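Local coordinates for prophage Lp1 protein 11 (Lactobacillus plantarum WCFS1, PDB 3B7H) that probably binds DNA through a Cro/C1-type helix-turn-helix domain, as phage repressors do, although its own target and role are not established, at residues 15-21 with 59-63. Residues are numbered along the deposited sequence; the frame is centred on the assembly and turned at random.
Sequences LITQQNL and TLGIS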
# COMPACT_ATOMS: atom_id res chain seq x y z
N LEU A 15 11.03 -8.26 -8.57
CA LEU A 15 11.70 -7.04 -8.98
C LEU A 15 13.13 -6.91 -8.47
O LEU A 15 14.01 -6.44 -9.20
CB LEU A 15 10.92 -5.80 -8.53
CG LEU A 15 9.53 -5.55 -9.10
CD1 LEU A 15 8.95 -4.29 -8.48
CD2 LEU A 15 9.54 -5.46 -10.62
N ILE A 16 13.36 -7.26 -7.21
CA ILE A 16 14.70 -7.30 -6.62
C ILE A 16 15.61 -8.21 -7.42
O ILE A 16 16.75 -7.86 -7.77
CB ILE A 16 14.63 -7.83 -5.18
CG1 ILE A 16 14.07 -6.77 -4.25
CG2 ILE A 16 16.00 -8.27 -4.66
CD1 ILE A 16 13.90 -7.26 -2.78
N THR A 17 15.10 -9.40 -7.73
CA THR A 17 15.84 -10.42 -8.47
C THR A 17 16.18 -9.97 -9.90
O THR A 17 17.29 -10.19 -10.40
CB THR A 17 15.04 -11.74 -8.48
OG1 THR A 17 14.87 -12.17 -7.13
CG2 THR A 17 15.78 -12.83 -9.23
N GLN A 18 15.22 -9.33 -10.56
CA GLN A 18 15.48 -8.73 -11.87
C GLN A 18 16.58 -7.67 -11.83
O GLN A 18 17.29 -7.50 -12.80
CB GLN A 18 14.19 -8.17 -12.49
CG GLN A 18 13.18 -9.26 -12.86
CD GLN A 18 11.86 -8.73 -13.42
OE1 GLN A 18 11.65 -7.50 -13.53
NE2 GLN A 18 10.96 -9.66 -13.79
N GLN A 19 16.77 -6.99 -10.71
CA GLN A 19 17.82 -5.98 -10.62
C GLN A 19 19.14 -6.54 -10.12
O GLN A 19 20.06 -5.77 -9.87
CB GLN A 19 17.39 -4.79 -9.74
CG GLN A 19 16.37 -3.86 -10.39
CD GLN A 19 16.40 -2.45 -9.83
OE1 GLN A 19 17.44 -1.96 -9.35
NE2 GLN A 19 15.26 -1.78 -9.89
N ASN A 20 19.25 -7.86 -10.02
CA ASN A 20 20.45 -8.51 -9.49
C ASN A 20 20.81 -8.01 -8.08
O ASN A 20 21.99 -7.84 -7.75
CB ASN A 20 21.65 -8.35 -10.45
CG ASN A 20 21.40 -8.94 -11.88
OD1 ASN A 20 20.47 -9.76 -12.12
ND2 ASN A 20 22.27 -8.55 -12.81
N LEU A 21 19.78 -7.74 -7.28
CA LEU A 21 19.94 -7.38 -5.87
C LEU A 21 19.50 -8.59 -5.03
O LEU A 21 19.02 -9.59 -5.55
CB LEU A 21 19.06 -6.17 -5.52
CG LEU A 21 19.44 -4.83 -6.16
CD1 LEU A 21 18.28 -3.86 -6.17
CD2 LEU A 21 20.61 -4.23 -5.41
N THR A 59 14.64 2.51 -3.34
CA THR A 59 15.89 1.77 -3.54
C THR A 59 15.93 1.12 -4.91
O THR A 59 16.99 1.05 -5.54
CB THR A 59 16.04 0.66 -2.49
OG1 THR A 59 16.11 1.24 -1.19
CG2 THR A 59 17.28 -0.17 -2.74
N LEU A 60 14.77 0.65 -5.36
CA LEU A 60 14.65 0.03 -6.66
C LEU A 60 14.60 1.03 -7.82
O LEU A 60 14.76 0.61 -8.97
CB LEU A 60 13.40 -0.83 -6.70
CG LEU A 60 13.50 -2.12 -5.89
CD1 LEU A 60 12.19 -2.84 -6.03
CD2 LEU A 60 14.64 -3.01 -6.38
N GLY A 61 14.39 2.32 -7.52
CA GLY A 61 14.27 3.35 -8.56
C GLY A 61 12.94 3.31 -9.31
O GLY A 61 12.85 3.74 -10.45
N ILE A 62 11.90 2.79 -8.67
CA ILE A 62 10.59 2.75 -9.27
C ILE A 62 9.62 3.50 -8.37
O ILE A 62 9.88 3.67 -7.18
CB ILE A 62 10.08 1.30 -9.45
CG1 ILE A 62 9.95 0.57 -8.12
CG2 ILE A 62 11.01 0.49 -10.35
CD1 ILE A 62 9.43 -0.85 -8.28
N SER A 63 8.50 3.93 -8.96
CA SER A 63 7.39 4.56 -8.24
C SER A 63 6.50 3.47 -7.66
O SER A 63 6.44 2.37 -8.20
CB SER A 63 6.56 5.45 -9.17
OG SER A 63 5.77 4.70 -10.07
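Two Schellman-ended helices of a Cro/C1-type domain meet here by their C-terminal turns: Leu15, in the last turn of helix 4-18, and Gln19 and Leu21, just beyond it, meet Leu60, the last residue of helix 50-60, and Ile62, two residues on. Leu60 is the centre of the apolar part, and its two methyls divide the work. CD1 faces Leu15 CB at 4.1 Å, whereas CD2 lies 3.7 Å from Leu21 CD1, the two leucine side chains running past each other in opposite senses. The same CD2 comes within 4.4 Å of Ile16 CG1, and Ile16 continues the apolar layer onto Ile23 and Val26 of helix 23-30. Beside the Leu60-Leu15 contact, the ends of Leu15 and Ile62 meet at an oblique angle, CD1 to CD1 at 3.5 Å, closer than carbons usually pack. Ile62 presents that methyl with CG1 set between its backbone N and carbonyl carbon (chi1 61°).

Gln19 adds the polar part: its extended side chain crosses Leu60 and donates NE2 to Leu60 O at 2.6 Å, a short and nearly straight bond (166° at the hydrogen). The oxygen, 3° out of the amide plane, receives the N-H on a lone pair, which fixes the amide's rotation against a carbonyl held by the main chain. Asn20 and Gly61, both with positive phi, are the C-prime residues of the Schellman motifs closing the two helices. Packing the first helix's end on that of the helix after the presumed helix-turn-helix (helices 23-30 and 34-41) matches the compact, lambda-repressor-like fold of Cro/C1-type domains.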